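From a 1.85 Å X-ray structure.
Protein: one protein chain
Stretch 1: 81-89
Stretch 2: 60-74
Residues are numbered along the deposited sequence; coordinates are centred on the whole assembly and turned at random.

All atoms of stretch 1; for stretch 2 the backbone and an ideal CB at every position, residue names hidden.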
ATOM      1  N   PRO B  81      -1.789   5.828   8.801  1.00 27.62           N
ATOM      2  CA  PRO B  81      -0.993   4.918   9.635  1.00 28.22           C
ATOM      3  C   PRO B  81      -1.837   4.363  10.777  1.00 30.30           C
ATOM      4  O   PRO B  81      -2.668   5.067  11.345  1.00 32.37           O
ATOM      5  CB  PRO B  81       0.139   5.814  10.152  1.00 31.46           C
ATOM      6  CG  PRO B  81       0.276   6.877   9.125  1.00 35.16           C
ATOM      7  CD  PRO B  81      -1.099   7.110   8.564  1.00 29.26           C
ATOM      8  N   ALA B  82      -1.667   3.068  11.066  1.00 40.99           N
ATOM      9  CA  ALA B  82      -2.442   2.409  12.114  1.00 45.58           C
ATOM     10  C   ALA B  82      -1.510   1.727  13.110  1.00 42.00           C
ATOM     11  O   ALA B  82      -0.513   2.314  13.532  1.00 44.48           O
ATOM     12  CB  ALA B  82      -3.422   1.399  11.508  1.00 48.80           C
ATOM     13  N   CYS B  83      -1.815   0.495  13.500  1.00 34.68           N
ATOM     14  CA  CYS B  83      -0.850  -0.264  14.280  1.00 40.67           C
ATOM     15  C   CYS B  83       0.305  -0.716  13.394  1.00 29.82           C
ATOM     16  O   CYS B  83       0.138  -0.951  12.199  1.00 29.55           O
ATOM     17  CB  CYS B  83      -1.503  -1.487  14.914  1.00 42.90           C
ATOM     18  SG  CYS B  83      -2.693  -1.112  16.208  1.00 48.06           S
ATOM     19  N   VAL B  84       1.481  -0.841  13.995  1.00 30.71           N
ATOM     20  CA  VAL B  84       2.652  -1.388  13.314  1.00 29.47           C
ATOM     21  C   VAL B  84       2.892  -2.836  13.718  1.00 26.94           C
ATOM     22  O   VAL B  84       3.034  -3.711  12.863  1.00 28.63           O
ATOM     23  CB  VAL B  84       3.892  -0.511  13.589  1.00 40.15           C
ATOM     24  CG1 VAL B  84       5.068  -0.975  12.747  1.00 38.50           C
ATOM     25  CG2 VAL B  84       3.576   0.954  13.309  1.00 42.59           C
ATOM     26  N   ARG B  85       2.916  -3.108  15.019  1.00 26.64           N
ATOM     27  CA  ARG B  85       3.050  -4.461  15.542  1.00 26.25           C
ATOM     28  C   ARG B  85       1.887  -4.781  16.467  1.00 31.66           C
ATOM     29  O   ARG B  85       1.487  -3.948  17.291  1.00 24.76           O
ATOM     30  CB  ARG B  85       4.378  -4.640  16.281  1.00 28.70           C
ATOM     31  CG  ARG B  85       5.539  -4.724  15.317  1.00 29.19           C
ATOM     32  CD  ARG B  85       6.904  -4.815  15.969  1.00 34.54           C
ATOM     33  NE  ARG B  85       7.872  -4.973  14.893  1.00 37.13           N
ATOM     34  CZ  ARG B  85       8.255  -6.153  14.416  1.00 34.82           C
ATOM     35  NH1 ARG B  85       7.787  -7.264  14.975  1.00 31.34           N
ATOM     36  NH2 ARG B  85       9.111  -6.223  13.397  1.00 30.04           N
ATOM     37  N   ILE B  86       1.350  -5.993  16.332  1.00 28.54           N
ATOM     38  CA  ILE B  86       0.227  -6.450  17.148  1.00 29.61           C
ATOM     39  C   ILE B  86       0.546  -7.845  17.677  1.00 29.55           C
ATOM     40  O   ILE B  86       0.795  -8.770  16.893  1.00 29.28           O
ATOM     41  CB  ILE B  86      -1.093  -6.460  16.360  1.00 26.00           C
ATOM     42  CG1 ILE B  86      -1.423  -5.059  15.848  1.00 28.23           C
ATOM     43  CG2 ILE B  86      -2.238  -6.959  17.226  1.00 25.19           C
ATOM     44  CD1 ILE B  86      -2.579  -5.032  14.890  1.00 25.22           C
ATOM     45  N   ALA B  87       0.526  -7.997  19.003  1.00 31.77           N
ATOM     46  CA  ALA B  87       0.753  -9.293  19.618  1.00 36.43           C
ATOM     47  C   ALA B  87      -0.447 -10.206  19.390  1.00 28.86           C
ATOM     48  O   ALA B  87      -1.588  -9.749  19.281  1.00 29.76           O
ATOM     49  CB  ALA B  87       1.007  -9.142  21.119  1.00 36.01           C
ATOM     50  N   LEU B  88      -0.174 -11.507  19.308  1.00 32.28           N
ATOM     51  CA  LEU B  88      -1.245 -12.494  19.284  1.00 28.45           C
ATOM     52  C   LEU B  88      -2.190 -12.266  20.456  1.00 34.33           C
ATOM     53  O   LEU B  88      -1.751 -12.050  21.590  1.00 32.86           O
ATOM     54  CB  LEU B  88      -0.661 -13.907  19.335  1.00 25.78           C
ATOM     55  CG  LEU B  88      -0.019 -14.431  18.034  1.00 39.38           C
ATOM     56  CD1 LEU B  88       0.521 -15.835  18.216  1.00 36.58           C
ATOM     57  CD2 LEU B  88      -0.986 -14.376  16.847  1.00 34.89           C
ATOM     58  N   GLY B  89      -3.492 -12.287  20.171  1.00 34.01           N
ATOM     59  CA  GLY B  89      -4.502 -12.104  21.190  1.00 36.26           C
ATOM     60  C   GLY B  89      -4.852 -10.669  21.526  1.00 40.29           C
ATOM     61  O   GLY B  89      -5.807 -10.448  22.279  1.00 37.28           O
ATOM     62  N   UNK B  60     -12.415   3.128   5.475  1.00 30.50           N
ATOM     63  CA  UNK B  60     -11.330   4.016   5.863  1.00 25.57           C
ATOM     64  C   UNK B  60      -9.998   3.300   6.070  1.00 26.38           C
ATOM     65  O   UNK B  60      -8.987   3.968   6.307  1.00 26.18           O
ATOM     66  CB  UNK B  60     -11.713   4.756   7.146  1.00 25.57           C
ATOM     67  N   UNK B  61      -9.956   1.974   5.957  1.00 24.30           N
ATOM     68  CA  UNK B  61      -8.702   1.244   6.049  1.00 21.81           C
ATOM     69  C   UNK B  61      -8.908  -0.120   5.420  1.00 24.21           C
ATOM     70  O   UNK B  61      -9.983  -0.705   5.563  1.00 24.58           O
ATOM     71  CB  UNK B  61      -8.228   1.121   7.498  1.00 21.81           C
ATOM     72  N   UNK B  62      -7.880  -0.621   4.739  1.00 25.93           N
ATOM     73  CA  UNK B  62      -7.927  -1.980   4.202  1.00 22.24           C
ATOM     74  C   UNK B  62      -6.505  -2.430   3.900  1.00 20.78           C
ATOM     75  O   UNK B  62      -5.808  -1.787   3.103  1.00 22.54           O
ATOM     76  CB  UNK B  62      -8.802  -2.054   2.949  1.00 22.24           C
ATOM     77  N   UNK B  63      -6.071  -3.515   4.533  1.00 20.96           N
ATOM     78  CA  UNK B  63      -4.704  -3.962   4.343  1.00 21.38           C
ATOM     79  C   UNK B  63      -4.381  -5.188   5.171  1.00 22.20           C
ATOM     80  O   UNK B  63      -5.239  -5.752   5.862  1.00 19.92           O
ATOM     81  CB  UNK B  63      -3.730  -2.834   4.687  1.00 21.38           C
ATOM     82  N   UNK B  64      -3.105  -5.570   5.106  1.00 19.83           N
ATOM     83  CA  UNK B  64      -2.588  -6.808   5.674  1.00 20.39           C
ATOM     84  C   UNK B  64      -1.752  -6.550   6.920  1.00 23.04           C
ATOM     85  O   UNK B  64      -1.037  -5.552   7.005  1.00 21.95           O
ATOM     86  CB  UNK B  64      -1.755  -7.559   4.633  1.00 20.39           C
ATOM     87  N   UNK B  65      -1.813  -7.480   7.873  1.00 17.14           N
ATOM     88  CA  UNK B  65      -0.751  -7.675   8.855  1.00 19.64           C
ATOM     89  C   UNK B  65      -0.196  -9.069   8.619  1.00 29.29           C
ATOM     90  O   UNK B  65      -0.966 -10.025   8.447  1.00 27.32           O
ATOM     91  CB  UNK B  65      -1.255  -7.502  10.289  1.00 19.64           C
ATOM     92  N   UNK B  66       1.124  -9.187   8.577  1.00 25.61           N
ATOM     93  CA  UNK B  66       1.766 -10.468   8.319  1.00 25.25           C
ATOM     94  C   UNK B  66       2.422 -10.984   9.593  1.00 28.50           C
ATOM     95  O   UNK B  66       3.108 -10.236  10.299  1.00 23.85           O
ATOM     96  CB  UNK B  66       2.797 -10.342   7.195  1.00 25.25           C
ATOM     97  N   UNK B  67       2.193 -12.260   9.881  1.00 24.40           N
ATOM     98  CA  UNK B  67       2.802 -12.927  11.021  1.00 18.74           C
ATOM     99  C   UNK B  67       4.289 -13.138  10.766  1.00 32.21           C
ATOM    100  O   UNK B  67       4.672 -13.745   9.758  1.00 29.89           O
ATOM    101  CB  UNK B  67       2.109 -14.262  11.302  1.00 18.74           C
ATOM    102  N   UNK B  68       5.136 -12.639  11.671  1.00 26.28           N
ATOM    103  CA  UNK B  68       6.578 -12.770  11.509  1.00 26.05           C
ATOM    104  C   UNK B  68       7.146 -13.951  12.288  1.00 29.57           C
ATOM    105  O   UNK B  68       8.358 -14.023  12.507  1.00 34.43           O
ATOM    106  CB  UNK B  68       7.271 -11.479  11.951  1.00 26.05           C
ATOM    107  N   UNK B  69       6.299 -14.889  12.686  1.00 26.69           N
ATOM    108  CA  UNK B  69       6.712 -15.984  13.525  1.00 31.13           C
ATOM    109  C   UNK B  69       6.501 -15.745  15.001  1.00 33.44           C
ATOM    110  O   UNK B  69       6.459 -16.708  15.773  1.00 34.36           O
ATOM    111  CB  UNK B  69       8.189 -16.291  13.269  1.00 31.13           C
ATOM    112  N   UNK B  70       6.363 -14.487  15.411  1.00 31.47           N
ATOM    113  CA  UNK B  70       6.102 -14.140  16.802  1.00 33.46           C
ATOM    114  C   UNK B  70       4.845 -13.301  16.954  1.00 35.49           C
ATOM    115  O   UNK B  70       4.016 -13.581  17.829  1.00 34.32           O
ATOM    116  CB  UNK B  70       7.299 -13.391  17.391  1.00 33.46           C
ATOM    117  N   UNK B  71       4.678 -12.274  16.119  1.00 31.34           N
ATOM    118  CA  UNK B  71       3.532 -11.387  16.213  1.00 28.79           C
ATOM    119  C   UNK B  71       3.193 -10.876  14.823  1.00 20.16           C
ATOM    120  O   UNK B  71       3.893 -11.165  13.847  1.00 25.82           O
ATOM    121  CB  UNK B  71       3.807 -10.227  17.172  1.00 28.79           C
ATOM    122  N   UNK B  72       2.109 -10.105  14.741  1.00 25.89           N
ATOM    123  CA  UNK B  72       1.713  -9.450  13.495  1.00 23.19           C
ATOM    124  C   UNK B  72       2.513  -8.168  13.257  1.00 24.33           C
ATOM    125  O   UNK B  72       2.802  -7.410  14.193  1.00 23.50           O
ATOM    126  CB  UNK B  72       0.216  -9.135  13.517  1.00 23.19           C
ATOM    127  N   UNK B  73       2.861  -7.932  11.987  1.00 21.03           N
ATOM    128  CA  UNK B  73       3.608  -6.755  11.543  1.00 23.61           C
ATOM    129  C   UNK B  73       2.898  -6.211  10.310  1.00 18.72           C
ATOM    130  O   UNK B  73       2.579  -6.976   9.395  1.00 17.00           O
ATOM    131  CB  UNK B  73       5.071  -7.089  11.244  1.00 23.61           C
ATOM    132  N   UNK B  74       2.625  -4.901  10.291  1.00 20.17           N
ATOM    133  CA  UNK B  74       1.777  -4.361   9.232  1.00 19.52           C
ATOM    134  C   UNK B  74       2.469  -4.529   7.884  1.00 19.17           C
ATOM    135  O   UNK B  74       3.692  -4.366   7.766  1.00 22.54           O
ATOM    136  CB  UNK B  74       1.453  -2.888   9.491  1.00 19.52           C
TER

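Positions 60, 62, 64 and 66 lie beyond reach of stretch 1, which says nothing about their side chains; the deposited residues are Asn60, Ala62, Phe64 and Phe66. Position 63 is equally remote, with a nearly fully extended backbone, and is Gly63.

At 61, CA-to-CB points toward stretch 1, but nothing there lies within 5.5 Å of the ideal CB. Only a long side chain could bridge that gap, and the methyl of Ala82 invites a flat apolar surface. Trp61 spans it, its CE2 3.9 Å from Ala82 CB.

Position 65 also points toward stretch 1, its ideal CB 5.4 Å from Ile86 CD1. Beyond lie Cys83 and its carbonyl, so a long aromatic would suit, perhaps one with a polar tip. Tyr65 takes Ile86 CD1 over its ring face, 3.9 Å from the centroid, in a CH-pi contact, while its OH reaches Cys83 O at 3.4 Å, at best a weak hydrogen bond.

At 67 the bond runs sideways and only a large side chain would arrive; leucine, methionine or an aromatic could meet Leu88. Phe67 does, CE1 lying 4.0 Å from Leu88 CD1.

Position 68 points toward stretch 1, the ideal CB of 68 lying 5.2 Å from Arg85 NH1, favouring a carboxylate. Asp68 OD2 forms a salt bridge with Arg85 NH1 at 3.3 Å, and a water joins OD2 to Arg85 NH2. Its OD1 accepts from the backbone N of 70 and 71, bracing the turn.

At 69, phi/psi of 94/-20 would jam a CB against the preceding carbonyl: Gly69. Position 70 points away, so many residues would do; with Thr70 it is the backbone O that matters, linked through a water to Leu88 N.

At 71 the bond runs sideways, the ideal CB 3.4 Å from Ile86 O. Arg85 lies within range of a long acid or amide. Glu71 extends OE2 to Arg85 NH1, a 3.1 Å salt bridge, so both acids share one nitrogen.

Position 72 pairs with Ile86 in antiparallel register, N to O and O to N both 2.9 Å, its side chain on the same sheet face: a branched aliphatic fits. Leu72 CB packs 4.1 Å from Ile86 CB.

Position 73 shares the other face with Arg85, whose guanidinium can cover an aliphatic group. Val73 CG2 lies over one face of it, 3.4 Å from Arg85 NH1.

At 74, the backbone N donates to Val84 O (2.9 Å), and the ideal CB sits 3.6 Å from Cys83 O, so a compact apolar residue suits. Val74 CG1 meets Val84 CG1 at 4.3 Å.

Stretch 2 (60-74) NWAGFYFFDGTELVV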
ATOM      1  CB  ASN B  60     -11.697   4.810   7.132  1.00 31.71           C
ATOM      2  CG  ASN B  60     -11.785   3.944   8.368  1.00 35.71           C
ATOM      3  OD1 ASN B  60     -12.525   2.967   8.405  1.00 40.61           O
ATOM      4  ND2 ASN B  60     -11.033   4.306   9.395  1.00 45.20           N
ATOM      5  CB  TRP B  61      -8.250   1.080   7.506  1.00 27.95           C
ATOM      6  CG  TRP B  61      -6.751   1.010   7.700  1.00 29.96           C
ATOM      7  CD1 TRP B  61      -5.908   2.067   7.911  1.00 28.39           C
ATOM      8  CD2 TRP B  61      -5.929  -0.171   7.739  1.00 26.05           C
ATOM      9  NE1 TRP B  61      -4.620   1.621   8.068  1.00 26.10           N
ATOM     10  CE2 TRP B  61      -4.604   0.254   7.966  1.00 20.25           C
ATOM     11  CE3 TRP B  61      -6.187  -1.545   7.608  1.00 24.48           C
ATOM     12  CZ2 TRP B  61      -3.543  -0.642   8.085  1.00 18.52           C
ATOM     13  CZ3 TRP B  61      -5.122  -2.440   7.706  1.00 20.22           C
ATOM     14  CH2 TRP B  61      -3.817  -1.983   7.935  1.00 23.81           C
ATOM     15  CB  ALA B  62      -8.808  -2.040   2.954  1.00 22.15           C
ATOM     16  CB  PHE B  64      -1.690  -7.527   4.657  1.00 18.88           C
ATOM     17  CG  PHE B  64      -2.414  -8.025   3.446  1.00 17.58           C
ATOM     18  CD1 PHE B  64      -2.989  -9.287   3.443  1.00 16.58           C
ATOM     19  CD2 PHE B  64      -2.498  -7.245   2.305  1.00 24.19           C
ATOM     20  CE1 PHE B  64      -3.656  -9.767   2.328  1.00 19.39           C
ATOM     21  CE2 PHE B  64      -3.146  -7.718   1.176  1.00 18.55           C
ATOM     22  CZ  PHE B  64      -3.735  -8.986   1.192  1.00 20.07           C
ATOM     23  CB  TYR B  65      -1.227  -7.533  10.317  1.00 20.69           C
ATOM     24  CG  TYR B  65      -1.662  -6.141  10.705  1.00 24.70           C
ATOM     25  CD1 TYR B  65      -0.827  -5.307  11.439  1.00 26.05           C
ATOM     26  CD2 TYR B  65      -2.918  -5.663  10.355  1.00 23.56           C
ATOM     27  CE1 TYR B  65      -1.228  -4.030  11.796  1.00 24.99           C
ATOM     28  CE2 TYR B  65      -3.327  -4.400  10.699  1.00 23.09           C
ATOM     29  CZ  TYR B  65      -2.483  -3.577  11.414  1.00 20.99           C
ATOM     30  OH  TYR B  65      -2.902  -2.306  11.751  1.00 25.63           O
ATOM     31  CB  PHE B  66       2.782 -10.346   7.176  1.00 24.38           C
ATOM     32  CG  PHE B  66       2.133 -10.174   5.831  1.00 23.45           C
ATOM     33  CD1 PHE B  66       1.316 -11.173   5.317  1.00 25.70           C
ATOM     34  CD2 PHE B  66       2.321  -9.020   5.089  1.00 24.42           C
ATOM     35  CE1 PHE B  66       0.691 -11.030   4.088  1.00 24.93           C
ATOM     36  CE2 PHE B  66       1.704  -8.870   3.844  1.00 18.20           C
ATOM     37  CZ  PHE B  66       0.892  -9.881   3.349  1.00 21.61           C
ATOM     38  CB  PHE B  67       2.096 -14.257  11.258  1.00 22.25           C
ATOM     39  CG  PHE B  67       2.480 -14.929  12.533  1.00 27.48           C
ATOM     40  CD1 PHE B  67       2.278 -14.296  13.754  1.00 22.32           C
ATOM     41  CD2 PHE B  67       3.013 -16.205  12.522  1.00 31.82           C
ATOM     42  CE1 PHE B  67       2.623 -14.926  14.946  1.00 27.58           C
ATOM     43  CE2 PHE B  67       3.354 -16.842  13.709  1.00 36.62           C
ATOM     44  CZ  PHE B  67       3.163 -16.196  14.921  1.00 32.10           C
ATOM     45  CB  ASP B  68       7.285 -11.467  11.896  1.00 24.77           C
ATOM     46  CG  ASP B  68       7.336 -11.225  13.405  1.00 36.63           C
ATOM     47  OD1 ASP B  68       6.667 -11.942  14.184  1.00 33.88           O
ATOM     48  OD2 ASP B  68       8.057 -10.288  13.811  1.00 35.27           O
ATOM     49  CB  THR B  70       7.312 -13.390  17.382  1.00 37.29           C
ATOM     50  OG1 THR B  70       8.449 -14.260  17.390  1.00 36.63           O
ATOM     51  CG2 THR B  70       7.024 -12.905  18.796  1.00 39.90           C
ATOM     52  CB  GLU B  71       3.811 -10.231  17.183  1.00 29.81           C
ATOM     53  CG  GLU B  71       4.983  -9.349  16.776  1.00 29.60           C
ATOM     54  CD  GLU B  71       5.274  -8.266  17.804  1.00 38.53           C
ATOM     55  OE1 GLU B  71       4.461  -8.087  18.740  1.00 34.66           O
ATOM     56  OE2 GLU B  71       6.321  -7.600  17.672  1.00 36.89           O
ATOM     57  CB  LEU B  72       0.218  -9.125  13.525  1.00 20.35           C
ATOM     58  CG  LEU B  72      -0.728 -10.322  13.638  1.00 23.03           C
ATOM     59  CD1 LEU B  72      -2.156  -9.850  13.828  1.00 23.86           C
ATOM     60  CD2 LEU B  72      -0.621 -11.123  12.359  1.00 21.20           C
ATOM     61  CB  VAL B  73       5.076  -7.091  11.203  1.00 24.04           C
ATOM     62  CG1 VAL B  73       5.849  -5.803  10.873  1.00 24.99           C
ATOM     63  CG2 VAL B  73       5.757  -7.870  12.343  1.00 25.38           C
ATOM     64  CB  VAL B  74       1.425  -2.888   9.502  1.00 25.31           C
ATOM     65  CG1 VAL B  74       2.640  -1.963   9.280  1.00 19.83           C
ATOM     66  CG2 VAL B  74       0.257  -2.454   8.625  1.00 19.57           C
TER
HETATM   67  O   HOH W   1       9.800  -8.732  12.512  1.00 30.47           O
HETATM   68  O   HOH W   2       2.355 -12.445  19.841  1.00 28.77           O
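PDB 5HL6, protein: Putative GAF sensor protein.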